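PDB 2W4E: Mutt/nudix family protein from Deinococcus radiodurans, which is a Nudix hydrolase, here without its N-terminal segment, that probably cleaves ADP-ribose with the help of magnesium. Local coordinates for the interface of chains A and B. Sequence-based numbering; all coordinates share one arbitrary frame. Chains: chain A/B, Mutt/nudix family protein.

Contact 1: the interface of chains A and B. Residues chain A 76-77; chain B 26-28.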
ATOM      1  N   PRO A  76       8.391   7.576   1.522  1.00 29.32           N
ATOM      2  CA  PRO A  76       9.843   7.614   1.787  1.00 29.97           C
ATOM      3  C   PRO A  76      10.557   8.796   1.119  1.00 31.47           C
ATOM      4  O   PRO A  76      11.728   9.051   1.422  1.00 32.02           O
ATOM      5  CB  PRO A  76      10.348   6.273   1.228  1.00 29.29           C
ATOM      6  CG  PRO A  76       9.337   5.875   0.170  1.00 29.45           C
ATOM      7  CD  PRO A  76       8.002   6.451   0.643  1.00 27.80           C
ATOM      8  N   SER A  77       9.855   9.530   0.260  1.00 33.29           N
ATOM      9  CA  SER A  77      10.452  10.684  -0.423  1.00 34.63           C
ATOM     10  C   SER A  77      10.545  11.840   0.546  1.00 35.05           C
ATOM     11  O   SER A  77      11.538  12.571   0.531  1.00 35.94           O
ATOM     12  CB  SER A  77       9.678  11.058  -1.699  1.00 35.06           C
ATOM     13  OG  SER A  77       8.390  11.624  -1.425  1.00 36.47           O
TER
ATOM     14  N   ARG B  26      16.946   7.690  -1.053  1.00 38.30           N
ATOM     15  CA  ARG B  26      15.874   8.443  -0.407  1.00 37.14           C
ATOM     16  C   ARG B  26      16.439   9.073   0.850  1.00 36.92           C
ATOM     17  O   ARG B  26      16.681   8.372   1.845  1.00 35.77           O
ATOM     18  CB  ARG B  26      14.723   7.500  -0.044  1.00 36.81           C
ATOM     19  CG  ARG B  26      14.006   6.953  -1.244  1.00 36.85           C
ATOM     20  CD  ARG B  26      13.725   8.085  -2.151  1.00 42.31           C
ATOM     21  NE  ARG B  26      12.554   7.885  -2.963  1.00 45.23           N
ATOM     22  CZ  ARG B  26      12.027   8.840  -3.716  1.00 49.08           C
ATOM     23  NH1 ARG B  26      12.598  10.040  -3.748  1.00 48.81           N
ATOM     24  NH2 ARG B  26      10.937   8.596  -4.438  1.00 49.93           N
ATOM     25  N   TYR B  27      16.619  10.388   0.805  1.00 36.46           N
ATOM     26  CA  TYR B  27      17.334  11.114   1.861  1.00 37.62           C
ATOM     27  C   TYR B  27      16.685  10.931   3.251  1.00 37.13           C
ATOM     28  O   TYR B  27      17.402  10.756   4.232  1.00 36.50           O
ATOM     29  CB  TYR B  27      17.617  12.595   1.459  1.00 37.79           C
ATOM     30  CG  TYR B  27      16.422  13.514   1.590  1.00 41.46           C
ATOM     31  CD1 TYR B  27      16.133  14.145   2.807  1.00 44.14           C
ATOM     32  CD2 TYR B  27      15.563  13.734   0.513  1.00 43.99           C
ATOM     33  CE1 TYR B  27      15.016  14.959   2.956  1.00 42.86           C
ATOM     34  CE2 TYR B  27      14.431  14.557   0.648  1.00 44.86           C
ATOM     35  CZ  TYR B  27      14.175  15.162   1.877  1.00 45.55           C
ATOM     36  OH  TYR B  27      13.071  15.967   2.034  1.00 47.16           O
ATOM     37  N   PRO B  28      15.331  10.879   3.340  1.00 36.54           N
ATOM     38  CA  PRO B  28      14.811  10.671   4.695  1.00 36.73           C
ATOM     39  C   PRO B  28      15.153   9.308   5.272  1.00 37.51           C
ATOM     40  O   PRO B  28      14.984   9.106   6.473  1.00 37.11           O
ATOM     41  CB  PRO B  28      13.284  10.793   4.516  1.00 36.80           C
ATOM     42  CG  PRO B  28      13.133  11.615   3.287  1.00 36.22           C
ATOM     43  CD  PRO B  28      14.240  11.145   2.391  1.00 36.48           C
TER
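The guanidinium of B:Arg26 lies flat over A:Ser77, whose CB stands 3.5 Å above the plane, displaced toward the rim rather than under the centre. CZ, NH1 and NH2 of the arginine all pass close to this methylene, CZ at 3.8 Å from CB of A:Ser77. The phenol ring of B:Tyr27 carries CD of its own neighbour B:Pro28 on one face, again near the rim. Its CE2 comes to 3.5 Å from the backbone O of A:Ser77. A bend at chi2 (-47°) folds the arginine chain back over the serine, while CB of B:Arg26 passes 3.7 Å from the carbonyl O of A:Pro76. That carbonyl also faces the ring of B:Pro28, with CD of the proline 3.4 Å from O of A:Pro76; CG of the same ring sits 3.3 Å from O of A:Ser77. With an alanine at B:Arg26, which would keep CB but lose the guanidinium, CB of A:Ser77 would probably be left without the flat group that covers it. B:Arg26 closes strand 18-26 and B:Tyr27 and B:Pro28 begin the 3-10 turn 27-29, so a strand end of one Nudix domain receives the loop between strands 65-68 and 82-89 of the other.

Contact 2: the interface of chains A and B. Residues chain A 33, 124-127; chain B 71-73.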
ATOM      1  N   ILE A  33     -13.161   9.037   5.765  1.00 22.64           N
ATOM      2  CA  ILE A  33     -12.640   8.042   4.843  1.00 22.80           C
ATOM      3  C   ILE A  33     -12.539   6.706   5.586  1.00 23.13           C
ATOM      4  O   ILE A  33     -12.265   6.679   6.790  1.00 23.42           O
ATOM      5  CB  ILE A  33     -11.284   8.485   4.188  1.00 22.52           C
ATOM      6  CG1 ILE A  33     -10.727   7.384   3.265  1.00 21.79           C
ATOM      7  CG2 ILE A  33     -10.270   8.931   5.260  1.00 23.09           C
ATOM      8  CD1 ILE A  33      -9.609   7.802   2.294  1.00 22.79           C
ATOM      9  N   GLN A 124      -9.613   4.188  -0.818  1.00 21.44           N
ATOM     10  CA  GLN A 124      -8.618   5.130  -1.335  1.00 21.66           C
ATOM     11  C   GLN A 124      -7.511   5.341  -0.305  1.00 20.71           C
ATOM     12  O   GLN A 124      -6.510   5.927  -0.644  1.00 20.67           O
ATOM     13  CB  GLN A 124      -9.256   6.485  -1.665  1.00 21.84           C
ATOM     14  CG  GLN A 124     -10.396   6.474  -2.722  1.00 19.99           C
ATOM     15  CD  GLN A 124     -11.314   7.645  -2.436  1.00 25.68           C
ATOM     16  OE1 GLN A 124     -11.903   7.709  -1.366  1.00 25.59           O
ATOM     17  NE2 GLN A 124     -11.360   8.619  -3.349  1.00 25.96           N
ATOM     18  N   ASP A 125      -7.694   4.897   0.941  1.00 20.59           N
ATOM     19  CA  ASP A 125      -6.616   5.027   1.950  1.00 22.16           C
ATOM     20  C   ASP A 125      -5.471   4.071   1.595  1.00 22.12           C
ATOM     21  O   ASP A 125      -5.656   2.852   1.608  1.00 23.49           O
ATOM     22  CB  ASP A 125      -7.090   4.792   3.390  1.00 23.14           C
ATOM     23  CG  ASP A 125      -5.978   5.038   4.410  1.00 26.60           C
ATOM     24  OD1 ASP A 125      -5.475   6.174   4.483  1.00 29.54           O
ATOM     25  OD2 ASP A 125      -5.556   4.109   5.110  1.00 29.08           O
ATOM     26  N   GLY A 126      -4.311   4.617   1.232  1.00 21.05           N
ATOM     27  CA  GLY A 126      -3.184   3.751   0.813  1.00 21.11           C
ATOM     28  C   GLY A 126      -2.692   2.748   1.879  1.00 21.29           C
ATOM     29  O   GLY A 126      -2.604   1.550   1.597  1.00 22.27           O
ATOM     30  N   PRO A 127      -2.353   3.222   3.086  1.00 21.08           N
ATOM     31  CA  PRO A 127      -1.867   2.289   4.147  1.00 21.20           C
ATOM     32  C   PRO A 127      -2.880   1.167   4.474  1.00 20.08           C
ATOM     33  O   PRO A 127      -2.481  -0.003   4.660  1.00 19.91           O
ATOM     34  CB  PRO A 127      -1.656   3.196   5.357  1.00 20.70           C
ATOM     35  CG  PRO A 127      -1.354   4.585   4.767  1.00 22.71           C
ATOM     36  CD  PRO A 127      -2.235   4.642   3.501  1.00 21.84           C
TER
ATOM     37  N   GLY B  71      -6.505   5.173  -8.003  1.00 23.44           N
ATOM     38  CA  GLY B  71      -5.830   6.242  -7.244  1.00 22.86           C
ATOM     39  C   GLY B  71      -5.963   6.016  -5.735  1.00 22.90           C
ATOM     40  O   GLY B  71      -6.925   5.367  -5.280  1.00 22.88           O
ATOM     41  N   PHE B  72      -5.013   6.537  -4.956  1.00 21.57           N
ATOM     42  CA  PHE B  72      -5.031   6.376  -3.525  1.00 20.56           C
ATOM     43  C   PHE B  72      -4.318   7.553  -2.862  1.00 20.73           C
ATOM     44  O   PHE B  72      -3.391   8.139  -3.454  1.00 20.71           O
ATOM     45  CB  PHE B  72      -4.376   5.038  -3.087  1.00 20.54           C
ATOM     46  CG  PHE B  72      -2.926   4.867  -3.514  1.00 20.28           C
ATOM     47  CD1 PHE B  72      -1.870   5.334  -2.704  1.00 20.92           C
ATOM     48  CD2 PHE B  72      -2.613   4.224  -4.713  1.00 18.62           C
ATOM     49  CE1 PHE B  72      -0.510   5.142  -3.086  1.00 21.57           C
ATOM     50  CE2 PHE B  72      -1.267   4.046  -5.118  1.00 20.01           C
ATOM     51  CZ  PHE B  72      -0.213   4.510  -4.289  1.00 16.39           C
ATOM     52  N   TYR B  73      -4.749   7.870  -1.645  1.00 19.94           N
ATOM     53  CA  TYR B  73      -4.040   8.824  -0.748  1.00 20.07           C
ATOM     54  C   TYR B  73      -2.927   8.091  -0.013  1.00 20.69           C
ATOM     55  O   TYR B  73      -3.224   7.172   0.760  1.00 18.64           O
ATOM     56  CB  TYR B  73      -5.000   9.382   0.296  1.00 18.86           C
ATOM     57  CG  TYR B  73      -6.201  10.157  -0.279  1.00 20.98           C
ATOM     58  CD1 TYR B  73      -6.053  11.499  -0.681  1.00 22.28           C
ATOM     59  CD2 TYR B  73      -7.475   9.558  -0.403  1.00 19.35           C
ATOM     60  CE1 TYR B  73      -7.142  12.250  -1.198  1.00 24.23           C
ATOM     61  CE2 TYR B  73      -8.586  10.325  -0.931  1.00 22.62           C
ATOM     62  CZ  TYR B  73      -8.397  11.644  -1.331  1.00 22.81           C
ATOM     63  OH  TYR B  73      -9.458  12.418  -1.814  1.00 23.36           O
TER
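With chi1 at -61°, the ring of B:Tyr73 swings to the side opposite its carbonyl carbon, and A:Gln124 makes the same choice at -60°. Placed this way, the two side chains lie alongside each other and point the same way. The amide of A:Gln124 does not stack on the phenol: the two planes stand 69° apart, and it is the methylene CB of the glutamine that rests against the ring, 3.8 Å from CD2 of B:Tyr73. CD1 of A:Ile33, at the end of an extended branch from strand 31-35, touches that same ring carbon obliquely.

The backbones are joined as well. N of B:Tyr73 donates to O of A:Gln124 at 2.8 Å. A second bond runs the other way, from N of A:Gly126 to O of B:Tyr73, also 2.8 Å. Together they form a parallel beta bridge between A:Asp125 and B:Tyr73, so B:Tyr73 is gripped through both its N-H and its carbonyl. A:Gly126 opens helix 126-141, and the tyrosine carbonyl thus takes up an amide at the helix start, where the helix dipole would probably favour it. Beside the bridge, CB of B:Phe72 passes 3.4 Å from O of A:Gln124, and its ring carbon CD1 lies 4.1 Å from CA of A:Gly126.

Contact 3: the interface of chains A and B. Residues chain A 72-73, 76, 130; chain B 124-127.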
ATOM      1  N   PHE A  72       6.366  -1.036   6.159  1.00 21.03           N
ATOM      2  CA  PHE A  72       6.595  -0.211   4.935  1.00 21.94           C
ATOM      3  C   PHE A  72       6.716   1.265   5.275  1.00 21.57           C
ATOM      4  O   PHE A  72       6.194   1.691   6.293  1.00 21.48           O
ATOM      5  CB  PHE A  72       5.493  -0.399   3.850  1.00 20.60           C
ATOM      6  CG  PHE A  72       4.076  -0.027   4.309  1.00 21.96           C
ATOM      7  CD1 PHE A  72       3.529   1.220   3.979  1.00 20.98           C
ATOM      8  CD2 PHE A  72       3.273  -0.949   5.001  1.00 20.92           C
ATOM      9  CE1 PHE A  72       2.230   1.599   4.384  1.00 20.46           C
ATOM     10  CE2 PHE A  72       1.918  -0.564   5.428  1.00 19.69           C
ATOM     11  CZ  PHE A  72       1.417   0.684   5.079  1.00 17.96           C
ATOM     12  N   TYR A  73       7.370   2.028   4.399  1.00 22.28           N
ATOM     13  CA  TYR A  73       7.373   3.495   4.466  1.00 23.92           C
ATOM     14  C   TYR A  73       6.226   4.051   3.609  1.00 23.19           C
ATOM     15  O   TYR A  73       6.183   3.802   2.399  1.00 22.27           O
ATOM     16  CB  TYR A  73       8.683   4.068   3.892  1.00 25.26           C
ATOM     17  CG  TYR A  73       9.966   3.530   4.512  1.00 29.39           C
ATOM     18  CD1 TYR A  73      10.457   4.052   5.704  1.00 31.92           C
ATOM     19  CD2 TYR A  73      10.712   2.530   3.867  1.00 33.37           C
ATOM     20  CE1 TYR A  73      11.653   3.581   6.271  1.00 32.73           C
ATOM     21  CE2 TYR A  73      11.919   2.048   4.433  1.00 34.91           C
ATOM     22  CZ  TYR A  73      12.363   2.580   5.636  1.00 35.87           C
ATOM     23  OH  TYR A  73      13.545   2.130   6.203  1.00 38.81           O
ATOM     24  N   PRO A  76       8.391   7.576   1.522  1.00 29.32           N
ATOM     25  CA  PRO A  76       9.843   7.614   1.787  1.00 29.97           C
ATOM     26  C   PRO A  76      10.557   8.796   1.119  1.00 31.47           C
ATOM     27  O   PRO A  76      11.728   9.051   1.422  1.00 32.02           O
ATOM     28  CB  PRO A  76      10.348   6.273   1.228  1.00 29.29           C
ATOM     29  CG  PRO A  76       9.337   5.875   0.170  1.00 29.45           C
ATOM     30  CD  PRO A  76       8.002   6.451   0.643  1.00 27.80           C
ATOM     31  N   LEU A 130      -2.920  -1.262   1.434  1.00 17.99           N
ATOM     32  CA  LEU A 130      -1.732  -2.118   1.315  1.00 18.61           C
ATOM     33  C   LEU A 130      -1.840  -3.228   2.376  1.00 18.91           C
ATOM     34  O   LEU A 130      -1.486  -4.355   2.127  1.00 19.31           O
ATOM     35  CB  LEU A 130      -0.430  -1.314   1.519  1.00 18.38           C
ATOM     36  CG  LEU A 130       0.893  -2.092   1.521  1.00 19.01           C
ATOM     37  CD1 LEU A 130       1.032  -3.101   0.305  1.00 17.73           C
ATOM     38  CD2 LEU A 130       2.052  -1.124   1.531  1.00 18.68           C
TER
ATOM     39  N   GLN B 124      10.149  -1.898   0.152  1.00 29.53           N
ATOM     40  CA  GLN B 124       9.843  -1.190   1.377  1.00 29.19           C
ATOM     41  C   GLN B 124       8.984   0.055   1.159  1.00 27.38           C
ATOM     42  O   GLN B 124       8.401   0.589   2.082  1.00 24.40           O
ATOM     43  CB  GLN B 124      11.138  -0.799   2.076  1.00 30.67           C
ATOM     44  CG  GLN B 124      11.828  -1.978   2.781  1.00 35.03           C
ATOM     45  CD  GLN B 124      13.125  -1.538   3.446  1.00 43.47           C
ATOM     46  OE1 GLN B 124      14.077  -1.128   2.770  1.00 47.06           O
ATOM     47  NE2 GLN B 124      13.172  -1.618   4.775  1.00 45.68           N
ATOM     48  N   ASP B 125       8.933   0.499  -0.078  1.00 25.03           N
ATOM     49  CA  ASP B 125       8.226   1.711  -0.413  1.00 26.30           C
ATOM     50  C   ASP B 125       6.754   1.299  -0.521  1.00 24.29           C
ATOM     51  O   ASP B 125       6.424   0.450  -1.351  1.00 22.86           O
ATOM     52  CB  ASP B 125       8.789   2.192  -1.743  1.00 26.89           C
ATOM     53  CG  ASP B 125       7.997   3.341  -2.352  1.00 33.29           C
ATOM     54  OD1 ASP B 125       7.441   4.193  -1.631  1.00 37.07           O
ATOM     55  OD2 ASP B 125       7.954   3.398  -3.587  1.00 41.32           O
ATOM     56  N   GLY B 126       5.904   1.824   0.368  1.00 23.62           N
ATOM     57  CA  GLY B 126       4.458   1.473   0.391  1.00 22.89           C
ATOM     58  C   GLY B 126       3.722   1.746  -0.939  1.00 22.27           C
ATOM     59  O   GLY B 126       3.017   0.888  -1.453  1.00 21.95           O
ATOM     60  N   PRO B 127       3.894   2.949  -1.505  1.00 23.11           N
ATOM     61  CA  PRO B 127       3.258   3.248  -2.799  1.00 23.26           C
ATOM     62  C   PRO B 127       3.620   2.326  -3.930  1.00 23.68           C
ATOM     63  O   PRO B 127       2.690   1.836  -4.616  1.00 22.73           O
ATOM     64  CB  PRO B 127       3.677   4.693  -3.074  1.00 24.02           C
ATOM     65  CG  PRO B 127       3.705   5.272  -1.699  1.00 24.03           C
ATOM     66  CD  PRO B 127       4.394   4.165  -0.860  1.00 21.71           C
TER
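A short parallel beta bridge, A:Tyr73 with B:Asp125, joins the loop after strand 65-68 of one Nudix domain to the segment that leads into helix 126-141 of the other. N of A:Tyr73 donates to O of B:Gln124 at 2.9 Å. In return, N of B:Gly126 gives its hydrogen to O of A:Tyr73 at 2.8 Å. The exchange fixes the loop in register against the helix start.

The side chains extend the contact to both flanks. A:Tyr73 and B:Gln124 lie alongside, with CE2 of the phenol 3.8 Å from CB of the glutamine and the ring turned 64° from the amide plane. On the opposite flank A:Phe72 brings CD1 to 3.7 Å from CA of B:Gly126. CD2 of A:Leu130 sits over the centre of that phenylalanine ring and itself meets CA of B:Gly126 at 3.7 Å, so ring and methyl close on the glycine together; the lack of a side chain probably lets both come so near the backbone.

Farther along the loop, A:Pro76 meets the carboxylate of B:Asp125 at about a right angle. With chi1 at 171°, B:Asp125 turns its carboxylate away from its own backbone N and towards the proline ring, where CG of A:Pro76 lies 3.8 Å from CG of B:Asp125.

Contacts 2 and 3 are twins across the two-fold axis: each pairs the loop holding A:Phe72 and A:Tyr73, or B:Phe72 and B:Tyr73, with residues 124-127 of the other chain, and their C-alpha centres stand about 13 Å apart. Contact 1 lies about 11 Å from contact 3 and about 20 Å from contact 2. A:Pro76 belongs to both contact 1 and contact 3, so one loop of chain A reaches first the helix start and then the strand end of chain B. This reciprocal docking of loops would suit a dimer, although the structure alone does not show that the dimer forms in the cell.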